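Local coordinates for uncharacterized protein (Staphylococcus aureus subsp. aureus, PDB 3H04), which is of unknown function but has an alpha/beta-hydrolase fold, consistent with a serine hydrolase, perhaps an esterase, at residues A[101-106]-A[124-129]; A[215-220]-A[248-253]; A[21-26]-A[59-64]; A[81-86]-A[113-118]. One frame throughout, in Å; residues are numbered along the deposited sequence.

Interaction 1 of 4, residues A[101-106]-A[124-129]; sequences FGRSSG and DFYGYS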
# COMPACT_ATOMS: atom_id res chain seq x y z
N PHE A 101 3.01 -6.49 2.14
CA PHE A 101 3.74 -5.38 2.73
C PHE A 101 3.31 -4.20 1.91
O PHE A 101 3.58 -4.19 0.71
CB PHE A 101 5.25 -5.61 2.64
CG PHE A 101 6.08 -4.39 2.96
CD1 PHE A 101 5.60 -3.40 3.79
CD2 PHE A 101 7.35 -4.25 2.41
CE1 PHE A 101 6.37 -2.29 4.13
CE2 PHE A 101 8.12 -3.11 2.70
CZ PHE A 101 7.65 -2.15 3.57
N GLY A 102 2.59 -3.26 2.52
CA GLY A 102 2.23 -2.00 1.87
C GLY A 102 2.65 -0.78 2.66
O GLY A 102 2.88 -0.82 3.89
N ARG A 103 2.78 0.33 1.94
CA ARG A 103 3.02 1.63 2.51
C ARG A 103 1.90 2.50 2.07
O ARG A 103 1.57 2.57 0.88
CB ARG A 103 4.39 2.21 2.11
CG ARG A 103 5.52 1.24 2.49
CD ARG A 103 6.89 1.79 2.44
NE ARG A 103 7.27 2.28 1.10
CZ ARG A 103 8.36 3.00 0.82
NH1 ARG A 103 9.21 3.35 1.76
NH2 ARG A 103 8.62 3.35 -0.43
N SER A 104 1.33 3.21 3.04
CA SER A 104 0.29 4.18 2.82
C SER A 104 -0.93 3.44 2.19
O SER A 104 -1.39 2.44 2.74
CB SER A 104 0.84 5.37 2.00
OG SER A 104 -0.02 6.48 2.16
N SER A 105 -1.44 3.90 1.05
CA SER A 105 -2.53 3.22 0.38
C SER A 105 -2.18 1.80 -0.06
O SER A 105 -3.07 0.98 -0.21
CB SER A 105 -2.95 4.05 -0.85
OG SER A 105 -1.80 4.37 -1.67
N GLY A 106 -0.91 1.48 -0.28
CA GLY A 106 -0.52 0.10 -0.51
C GLY A 106 -0.79 -0.82 0.66
O GLY A 106 -1.03 -2.03 0.46
N ASP A 124 2.11 -3.29 7.59
CA ASP A 124 1.27 -2.10 7.34
C ASP A 124 2.06 -0.90 7.78
O ASP A 124 2.17 -0.62 8.99
CB ASP A 124 -0.03 -2.22 8.14
CG ASP A 124 -0.84 -0.92 8.25
OD1 ASP A 124 -0.59 0.08 7.53
OD2 ASP A 124 -1.76 -0.92 9.13
N PHE A 125 2.66 -0.20 6.80
CA PHE A 125 3.35 1.05 7.09
C PHE A 125 2.38 2.20 6.78
O PHE A 125 1.99 2.40 5.62
CB PHE A 125 4.61 1.21 6.25
CG PHE A 125 5.84 0.55 6.80
CD1 PHE A 125 5.80 -0.49 7.75
CD2 PHE A 125 7.08 0.96 6.34
CE1 PHE A 125 6.99 -1.12 8.21
CE2 PHE A 125 8.22 0.38 6.78
CZ PHE A 125 8.20 -0.66 7.72
N TYR A 126 1.93 2.89 7.83
CA TYR A 126 1.10 4.09 7.75
C TYR A 126 -0.08 4.04 6.76
O TYR A 126 -0.33 5.00 6.01
CB TYR A 126 1.92 5.36 7.55
CG TYR A 126 3.11 5.25 6.61
CD1 TYR A 126 2.95 5.40 5.23
CD2 TYR A 126 4.36 4.93 7.10
CE1 TYR A 126 4.05 5.27 4.32
CE2 TYR A 126 5.46 4.83 6.20
CZ TYR A 126 5.29 5.02 4.84
OH TYR A 126 6.35 4.88 3.97
N GLY A 127 -0.78 2.91 6.80
CA GLY A 127 -1.98 2.69 6.01
C GLY A 127 -3.25 2.72 6.88
O GLY A 127 -3.31 3.34 7.97
N TYR A 128 -4.26 2.06 6.35
CA TYR A 128 -5.60 2.14 6.86
C TYR A 128 -6.37 0.95 6.33
O TYR A 128 -5.99 0.39 5.33
CB TYR A 128 -6.28 3.43 6.38
CG TYR A 128 -6.07 3.81 4.93
CD1 TYR A 128 -7.00 3.45 3.96
CD2 TYR A 128 -4.92 4.49 4.52
CE1 TYR A 128 -6.82 3.79 2.62
CE2 TYR A 128 -4.73 4.87 3.15
CZ TYR A 128 -5.70 4.52 2.24
OH TYR A 128 -5.55 4.82 0.93
N SER A 129 -7.47 0.62 7.00
CA SER A 129 -8.31 -0.55 6.65
C SER A 129 -9.69 -0.16 6.06
O SER A 129 -10.58 -1.01 5.89
CB SER A 129 -8.54 -1.36 7.93
OG SER A 129 -9.31 -0.63 8.91
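Two backbone hydrogen bonds join the ends of neighbouring parallel strands. Phe125 N gives its hydrogen to Gly102 O at 3.0 Å, in the plane of that carbonyl, and Ser104 N reaches Phe125 O at 2.8 Å, nearly along the C=O axis. The second bond lies just past the strand end and ties the turn at Ser104 to the adjoining strand. Beyond Phe125 the chain bends but stays beside Ser104: Asp124 OD1 uses its syn lone pair to accept from Gly127 N, an Asx motif.

Aromatic rings pack beside these bonds. Phe101, its CG anti to the backbone N (chi1 168°), sends its edge onto the face of Phe125 in a T-shaped stack, with CE1 over the ring centre and 3.9 Å from Phe125 CG. The aliphatic part of Arg103 runs alongside Phe125 and Tyr126, CD lying 3.5 Å from Tyr126 OH. Both polar ends have a common partner in Asp251, which forms a salt bridge with Arg103 and a hydrogen bond with Tyr126. One residue on from Ser104, the methylene of Ser105 rests against the Tyr128 hydroxyl, CB to OH 3.2 Å.

Glycine suits position 102, because a CB there would run into Gly106 O. Ser104 holds a strained backbone (phi 61°, psi -127°), and its OG, anti to the backbone N, is hydrogen-bonded to His248 NE2. A sharp turn between strand and helix within Gly102-Arg103-Ser104-Ser105-Gly106 matches the GxSxG nucleophile elbow of alpha/beta hydrolases, with Ser104 the probable nucleophile.

Interaction 2 of 4, residues A[215-220]-A[248-253]; sequences AHCNGD and HDFDRR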
# COMPACT_ATOMS: atom_id res chain seq x y z
N ALA A 215 3.63 0.23 11.55
CA ALA A 215 4.56 1.35 11.88
C ALA A 215 3.82 2.61 11.43
O ALA A 215 3.35 2.67 10.26
CB ALA A 215 5.92 1.22 11.16
N HIS A 216 3.67 3.57 12.31
CA HIS A 216 2.89 4.74 12.05
C HIS A 216 3.32 5.91 12.93
O HIS A 216 3.54 5.71 14.06
CB HIS A 216 1.43 4.40 12.25
CG HIS A 216 0.48 5.27 11.50
ND1 HIS A 216 -0.71 4.81 11.01
CD2 HIS A 216 0.53 6.57 11.17
CE1 HIS A 216 -1.34 5.79 10.41
NE2 HIS A 216 -0.61 6.87 10.49
N CYS A 217 3.52 7.09 12.38
CA CYS A 217 3.90 8.26 13.17
C CYS A 217 2.70 8.82 13.89
O CYS A 217 1.62 9.00 13.28
CB CYS A 217 4.43 9.36 12.26
SG CYS A 217 6.01 8.88 11.51
N ASN A 218 2.86 9.16 15.17
CA ASN A 218 1.72 9.75 15.86
C ASN A 218 1.23 11.06 15.26
O ASN A 218 0.05 11.34 15.37
CB ASN A 218 1.94 9.93 17.38
CG ASN A 218 3.29 10.42 17.71
OD1 ASN A 218 3.92 11.17 16.95
ND2 ASN A 218 3.77 10.02 18.88
N GLY A 219 2.12 11.83 14.64
CA GLY A 219 1.77 13.15 14.09
C GLY A 219 1.57 13.09 12.57
O GLY A 219 1.70 14.10 11.89
N ASP A 220 1.22 11.91 12.05
CA ASP A 220 1.00 11.75 10.59
C ASP A 220 -0.14 12.65 10.15
O ASP A 220 -1.24 12.56 10.69
CB ASP A 220 0.64 10.32 10.29
CG ASP A 220 0.69 10.00 8.81
OD1 ASP A 220 0.40 10.86 7.97
OD2 ASP A 220 1.01 8.83 8.53
N HIS A 248 4.72 11.37 7.65
CA HIS A 248 3.87 10.29 7.11
C HIS A 248 4.86 9.18 6.79
O HIS A 248 5.01 8.23 7.58
CB HIS A 248 3.04 10.79 5.89
CG HIS A 248 2.25 9.72 5.18
ND1 HIS A 248 1.39 8.85 5.83
CD2 HIS A 248 2.23 9.35 3.87
CE1 HIS A 248 0.83 8.04 4.95
NE2 HIS A 248 1.33 8.31 3.75
N ASP A 249 5.61 9.35 5.70
CA ASP A 249 6.61 8.35 5.27
C ASP A 249 7.95 8.55 5.99
O ASP A 249 8.94 9.12 5.48
CB ASP A 249 6.70 8.27 3.73
CG ASP A 249 6.95 9.62 3.06
OD1 ASP A 249 6.47 10.65 3.62
OD2 ASP A 249 7.65 9.66 2.02
N PHE A 250 7.96 8.08 7.23
CA PHE A 250 9.12 8.25 8.12
C PHE A 250 10.39 7.59 7.55
O PHE A 250 11.49 7.94 7.96
CB PHE A 250 8.84 7.63 9.51
CG PHE A 250 8.58 6.14 9.48
CD1 PHE A 250 9.64 5.21 9.50
CD2 PHE A 250 7.29 5.65 9.46
CE1 PHE A 250 9.39 3.85 9.45
CE2 PHE A 250 7.04 4.27 9.40
CZ PHE A 250 8.08 3.37 9.39
N ASP A 251 10.18 6.63 6.64
CA ASP A 251 11.23 5.87 5.96
C ASP A 251 11.59 6.42 4.60
O ASP A 251 12.24 5.74 3.81
CB ASP A 251 10.81 4.40 5.82
CG ASP A 251 9.53 4.21 4.98
OD1 ASP A 251 8.67 5.15 4.89
OD2 ASP A 251 9.35 3.09 4.48
N ARG A 252 11.18 7.63 4.30
CA ARG A 252 11.58 8.24 3.03
C ARG A 252 13.11 8.11 2.81
O ARG A 252 13.54 7.77 1.69
CB ARG A 252 11.15 9.69 2.99
CG ARG A 252 11.56 10.41 1.77
CD ARG A 252 11.11 11.82 1.85
NE ARG A 252 9.66 11.94 2.08
CZ ARG A 252 9.06 13.10 2.28
NH1 ARG A 252 9.80 14.23 2.22
NH2 ARG A 252 7.75 13.15 2.51
N ARG A 253 13.91 8.34 3.85
CA ARG A 253 15.37 8.08 3.82
C ARG A 253 15.82 6.96 4.75
O ARG A 253 15.32 6.81 5.87
CB ARG A 253 16.13 9.33 4.17
CG ARG A 253 15.85 10.43 3.19
CD ARG A 253 15.92 11.77 3.79
NE ARG A 253 17.31 12.15 3.96
CZ ARG A 253 17.90 13.19 3.40
NH1 ARG A 253 17.25 14.03 2.60
NH2 ARG A 253 19.18 13.42 3.68
O HOH W 1 3.28 7.61 9.60
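The tightest point of this contact is the bond from His248 to Asp220. His248 ND1 donates to Asp220 OD2 at 2.7 Å with an N-H...O angle of 178°, the acceptor lying in the imidazole plane and using its syn lone pair. Both side chains have CG anti to the backbone N, and they run side by side, yet carboxylate and ring are turned 58° apart. A water links the same groups: it accepts from Cys217 N and donates to Asp220 OD2 and to His248 O, the last at 2.7 Å. The other carboxylate oxygen, OD1, accepts from the backbone nitrogens of Asp222 and Val223. The straight, in-plane bond to a carboxylate held in this way probably sets the ring's rotation and could favour a positive imidazole; His248 NE2 is left to meet Ser104 OG, as in the Ser-His-Asp triad of serine hydrolases.

Apolar packing lies beside this pair. Phe250, with CG in the crowded position between the backbone N and the carbonyl carbon (chi1 61°), extends its ring tip to the small Ala215, CZ to CB 3.5 Å. The thiol of Cys217 rests against the base of the same side chain, SG to CB 3.7 Å, and meets the ring obliquely.

On the solvent side, Asp249 and exposed Arg252 take no part: Arg252 clasps Asp249 side-on in a salt bridge.

Phe250 and Ala215 both pack on Ile261 of helix 256-273, while His216 and Cys217 touch Phe240 and Val243 of outermost strand 238-243; the loop 248-253 follows that strand and precedes the helix.

Interaction 3 of 4, residues A[21-26]-A[59-64]; sequences IKAKNQ and HYDLIQ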
# COMPACT_ATOMS: atom_id res chain seq x y z
N ILE A 21 12.58 -9.94 -6.73
CA ILE A 21 13.97 -9.96 -6.30
C ILE A 21 14.11 -11.17 -5.40
O ILE A 21 13.40 -11.26 -4.39
CB ILE A 21 14.33 -8.70 -5.48
CG1 ILE A 21 14.35 -7.46 -6.38
CG2 ILE A 21 15.72 -8.91 -4.76
CD1 ILE A 21 14.00 -6.17 -5.67
N LYS A 22 15.04 -12.07 -5.73
CA LYS A 22 15.23 -13.33 -5.00
C LYS A 22 15.94 -13.18 -3.67
O LYS A 22 16.81 -12.32 -3.51
CB LYS A 22 16.02 -14.35 -5.84
CG LYS A 22 15.38 -14.76 -7.15
CD LYS A 22 14.02 -15.47 -6.99
CE LYS A 22 14.13 -16.96 -6.68
NZ LYS A 22 14.00 -17.19 -5.21
N ALA A 23 15.57 -14.04 -2.72
CA ALA A 23 16.28 -14.15 -1.43
C ALA A 23 17.77 -14.39 -1.66
O ALA A 23 18.12 -15.25 -2.44
CB ALA A 23 15.70 -15.28 -0.61
N LYS A 24 18.63 -13.63 -0.96
CA LYS A 24 20.09 -13.73 -1.07
C LYS A 24 20.65 -15.06 -0.63
O LYS A 24 21.56 -15.60 -1.26
CB LYS A 24 20.78 -12.64 -0.22
CG LYS A 24 20.89 -11.26 -0.87
CD LYS A 24 21.38 -10.19 0.14
CE LYS A 24 20.64 -8.86 -0.02
NZ LYS A 24 20.85 -8.19 -1.35
N ASN A 25 20.14 -15.58 0.47
CA ASN A 25 20.60 -16.85 1.00
C ASN A 25 19.46 -17.82 0.83
O ASN A 25 18.37 -17.62 1.37
CB ASN A 25 21.04 -16.69 2.45
CG ASN A 25 21.85 -15.43 2.67
OD1 ASN A 25 21.32 -14.40 3.11
ND2 ASN A 25 23.13 -15.47 2.29
N GLN A 26 19.72 -18.85 0.04
CA GLN A 26 18.69 -19.73 -0.52
C GLN A 26 18.63 -21.02 0.31
O GLN A 26 19.67 -21.48 0.79
CB GLN A 26 19.06 -20.03 -1.98
CG GLN A 26 17.90 -20.36 -2.93
CD GLN A 26 16.90 -19.24 -3.13
OE1 GLN A 26 17.19 -18.05 -2.95
NE2 GLN A 26 15.69 -19.63 -3.52
N HIS A 59 16.52 -13.32 3.34
CA HIS A 59 15.92 -14.65 3.42
C HIS A 59 14.52 -14.76 2.83
O HIS A 59 13.97 -15.87 2.79
CB HIS A 59 15.97 -15.12 4.87
CG HIS A 59 17.37 -15.37 5.36
ND1 HIS A 59 17.87 -14.78 6.50
CD2 HIS A 59 18.38 -16.10 4.83
CE1 HIS A 59 19.13 -15.17 6.68
NE2 HIS A 59 19.46 -15.97 5.67
N TYR A 60 13.97 -13.65 2.33
CA TYR A 60 12.65 -13.61 1.73
C TYR A 60 12.73 -13.15 0.28
O TYR A 60 13.61 -12.36 -0.09
CB TYR A 60 11.72 -12.69 2.55
CG TYR A 60 11.51 -13.24 3.94
CD1 TYR A 60 10.52 -14.19 4.20
CD2 TYR A 60 12.34 -12.88 4.98
CE1 TYR A 60 10.35 -14.74 5.46
CE2 TYR A 60 12.17 -13.40 6.22
CZ TYR A 60 11.18 -14.35 6.47
OH TYR A 60 11.05 -14.89 7.74
N ASP A 61 11.84 -13.66 -0.57
CA ASP A 61 11.68 -13.03 -1.90
C ASP A 61 10.80 -11.81 -1.74
O ASP A 61 9.89 -11.81 -0.89
CB ASP A 61 10.99 -13.98 -2.90
CG ASP A 61 11.90 -15.14 -3.32
OD1 ASP A 61 12.98 -15.32 -2.72
OD2 ASP A 61 11.49 -15.86 -4.25
N LEU A 62 11.09 -10.78 -2.54
CA LEU A 62 10.35 -9.53 -2.55
C LEU A 62 9.75 -9.34 -3.94
O LEU A 62 10.48 -9.33 -4.92
CB LEU A 62 11.26 -8.34 -2.21
CG LEU A 62 10.51 -7.00 -2.11
CD1 LEU A 62 9.49 -7.06 -0.97
CD2 LEU A 62 11.52 -5.87 -1.88
N ILE A 63 8.43 -9.25 -4.02
CA ILE A 63 7.74 -9.12 -5.30
C ILE A 63 7.03 -7.78 -5.38
O ILE A 63 6.14 -7.53 -4.59
CB ILE A 63 6.75 -10.24 -5.48
CG1 ILE A 63 7.43 -11.58 -5.28
CG2 ILE A 63 6.14 -10.16 -6.91
CD1 ILE A 63 7.24 -12.27 -3.93
N GLN A 64 7.42 -6.90 -6.29
CA GLN A 64 6.87 -5.56 -6.32
C GLN A 64 5.76 -5.46 -7.36
O GLN A 64 6.03 -5.55 -8.56
CB GLN A 64 8.03 -4.58 -6.53
CG GLN A 64 8.98 -4.81 -5.38
CD GLN A 64 10.19 -3.95 -5.34
OE1 GLN A 64 11.29 -4.47 -5.45
NE2 GLN A 64 10.01 -2.64 -5.09
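Three successive bends in Lys22 (chi2 -62°, chi3 -83°, chi4 98°) fold its chain back so that NZ meets Asp61, whose CG lies anti to the carbonyl carbon. The two side chains run side by side, and NZ approaches the syn lone pair of OD2 at 3.0 Å in a salt bridge, with a weak bond to OD1. That oxygen also accepts from Ala23 N at 2.9 Å, the donor standing above the carboxylate plane. Tyr93 and Thr28 add hydroxyl partners, on OD2 and OD1 respectively.

Next to this cluster Ile21 and Leu62 form an antiparallel hydrogen-bonded pair: Ile21 N to Leu62 O is 2.8 Å and Leu62 N to Ile21 O is 3.0 Å, both nearly straight. Apolar Ile21 suits its place against Ile53 of helix 50-56, and its CD1 reaches Gln64 OE1, while Gln64 NE2 is hydrogen-bonded to Ala45 O. Farther along, Asn25 CB rests 3.6 Å from His59 CD2 at the solvent margin.

Where the regular pairing of strands 15-21 and 60-65 stops, Asp61 thus takes over from a backbone carbonyl; its dense set of donors probably keeps the carboxylate ionised.

Interaction 4 of 4, residues A[81-86]-A[113-118]; sequences DVYASF and IARDRD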
# COMPACT_ATOMS: atom_id res chain seq x y z
N ASP A 81 -6.95 -5.44 -10.29
CA ASP A 81 -5.54 -5.57 -10.71
C ASP A 81 -4.68 -6.17 -9.61
O ASP A 81 -3.83 -7.02 -9.84
CB ASP A 81 -4.96 -4.17 -11.11
CG ASP A 81 -5.44 -3.65 -12.48
OD1 ASP A 81 -6.19 -4.37 -13.20
OD2 ASP A 81 -5.04 -2.50 -12.85
N VAL A 82 -4.82 -5.65 -8.40
CA VAL A 82 -4.07 -6.12 -7.25
C VAL A 82 -4.29 -7.64 -7.01
O VAL A 82 -3.35 -8.41 -6.84
CB VAL A 82 -4.45 -5.27 -5.99
CG1 VAL A 82 -3.97 -5.96 -4.71
CG2 VAL A 82 -3.86 -3.82 -6.14
N TYR A 83 -5.55 -8.08 -7.02
CA TYR A 83 -5.86 -9.49 -6.79
C TYR A 83 -5.42 -10.37 -7.98
O TYR A 83 -5.02 -11.50 -7.78
CB TYR A 83 -7.35 -9.67 -6.51
CG TYR A 83 -7.89 -9.14 -5.18
CD1 TYR A 83 -7.17 -8.26 -4.37
CD2 TYR A 83 -9.18 -9.50 -4.76
CE1 TYR A 83 -7.71 -7.81 -3.14
CE2 TYR A 83 -9.73 -9.03 -3.60
CZ TYR A 83 -8.99 -8.22 -2.77
OH TYR A 83 -9.53 -7.76 -1.62
N ALA A 84 -5.47 -9.86 -9.21
CA ALA A 84 -4.99 -10.63 -10.38
C ALA A 84 -3.47 -10.79 -10.25
O ALA A 84 -2.95 -11.86 -10.48
CB ALA A 84 -5.35 -9.98 -11.70
N SER A 85 -2.77 -9.75 -9.80
CA SER A 85 -1.32 -9.83 -9.64
C SER A 85 -1.00 -10.72 -8.44
O SER A 85 -0.16 -11.63 -8.54
CB SER A 85 -0.67 -8.44 -9.53
OG SER A 85 -0.99 -7.65 -10.68
N PHE A 86 -1.69 -10.48 -7.33
CA PHE A 86 -1.49 -11.33 -6.17
C PHE A 86 -1.66 -12.82 -6.50
O PHE A 86 -0.81 -13.61 -6.10
CB PHE A 86 -2.36 -10.98 -4.97
CG PHE A 86 -2.05 -11.83 -3.77
CD1 PHE A 86 -0.90 -11.60 -3.02
CD2 PHE A 86 -2.84 -12.93 -3.46
CE1 PHE A 86 -0.59 -12.40 -1.92
CE2 PHE A 86 -2.51 -13.76 -2.35
CZ PHE A 86 -1.38 -13.47 -1.59
N ILE A 113 -6.21 -7.78 0.63
CA ILE A 113 -5.71 -9.09 0.25
C ILE A 113 -5.76 -10.04 1.49
O ILE A 113 -6.30 -11.14 1.40
CB ILE A 113 -4.27 -9.07 -0.27
CG1 ILE A 113 -4.16 -8.44 -1.68
CG2 ILE A 113 -3.76 -10.54 -0.32
CD1 ILE A 113 -2.71 -8.09 -2.13
N ALA A 114 -5.26 -9.58 2.63
CA ALA A 114 -5.31 -10.35 3.86
C ALA A 114 -6.72 -10.79 4.28
O ALA A 114 -6.87 -11.85 4.87
CB ALA A 114 -4.59 -9.59 5.05
N ARG A 115 -7.75 -10.01 3.97
CA ARG A 115 -9.12 -10.42 4.26
C ARG A 115 -9.62 -11.44 3.23
O ARG A 115 -10.32 -12.38 3.59
CB ARG A 115 -10.05 -9.19 4.29
CG ARG A 115 -11.50 -9.50 4.65
CD ARG A 115 -12.43 -8.35 4.30
NE ARG A 115 -12.41 -8.03 2.86
CZ ARG A 115 -12.92 -6.92 2.35
NH1 ARG A 115 -13.54 -6.06 3.16
NH2 ARG A 115 -12.85 -6.69 1.06
N ASP A 116 -9.27 -11.25 1.95
CA ASP A 116 -9.90 -11.99 0.86
C ASP A 116 -9.10 -13.20 0.32
O ASP A 116 -9.55 -13.88 -0.60
CB ASP A 116 -10.23 -11.02 -0.28
CG ASP A 116 -11.29 -10.00 0.12
OD1 ASP A 116 -12.05 -10.26 1.07
OD2 ASP A 116 -11.37 -8.95 -0.52
N ARG A 117 -7.91 -13.41 0.85
CA ARG A 117 -7.06 -14.51 0.45
C ARG A 117 -6.50 -15.05 1.74
O ARG A 117 -6.67 -14.42 2.78
CB ARG A 117 -5.94 -14.02 -0.43
CG ARG A 117 -6.38 -13.41 -1.80
CD ARG A 117 -6.99 -14.50 -2.66
NE ARG A 117 -7.35 -14.05 -4.00
CZ ARG A 117 -8.51 -13.49 -4.33
NH1 ARG A 117 -9.45 -13.30 -3.41
NH2 ARG A 117 -8.74 -13.12 -5.59
N ASP A 118 -5.79 -16.16 1.69
CA ASP A 118 -5.23 -16.75 2.88
C ASP A 118 -3.73 -16.53 2.87
O ASP A 118 -3.03 -17.10 2.04
CB ASP A 118 -5.58 -18.24 2.93
CG ASP A 118 -7.06 -18.47 3.23
OD1 ASP A 118 -7.61 -17.77 4.13
OD2 ASP A 118 -7.68 -19.31 2.52
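Helices 75-91 and 105-116 pack together on one side of the alpha/beta-hydrolase sheet, with Ile113 wedged between three side chains of the first helix. Its CG2, anti to the backbone N, points straight at the ring of Phe86: the methyl stands 3.8 Å above the ring centroid and only 2° off the normal, a well-centred CH-pi contact. Its CD1 crosses to Val82, touching CG1 at 3.6 Å, while CG1 lies along Tyr83 CE1 as the two side chains slide past each other in opposite directions. A beta-branched residue suits the place because its two arms serve different neighbours. Phe86 and Ile113 also reach Thr100 of strand 98-103.

Arg117, just past the helix end, bends at chi2, and its CG lies against Phe86 CE2. Tyr83 CG lies over a face of its guanidinium, which meets the tyrosine ring obliquely, the planes 62° apart. NE forms a salt bridge with Asp87, and NH1 returns to Asp116 O.

Tyrosine supplies both a greasy ring and a polar tip. Its plane is 78° from the Asp116 carboxylate, whose OD2 takes Arg115 NH2 on the syn side and, on the anti side, a very short hydrogen bond from Tyr83 OH, 2.5 Å.

In the fold
Along the chain interaction 3 closes first; interactions 4 and 1 then alternate their segments, and interaction 2 comes last. Interactions 1, 2 and 3 all reach the one mixed eight-stranded sheet. Interactions 1 and 2, their centres 11 Å apart, touch through Arg103, Tyr126 and Asp251 and use neighbouring strands 121-125 and 212-217; together they bring Ser104, His248 and Asp220 into a probable catalytic triad. Interaction 4 shares helix 105-116 with interaction 1, centres about 14 Å apart, and so packs the helix that follows the elbow. Interaction 3, about 25 Å from interaction 2 between centres, joins strands 15-21 and 60-65, toward the sheet edge formed by strand 4-9, well away from the presumed active site.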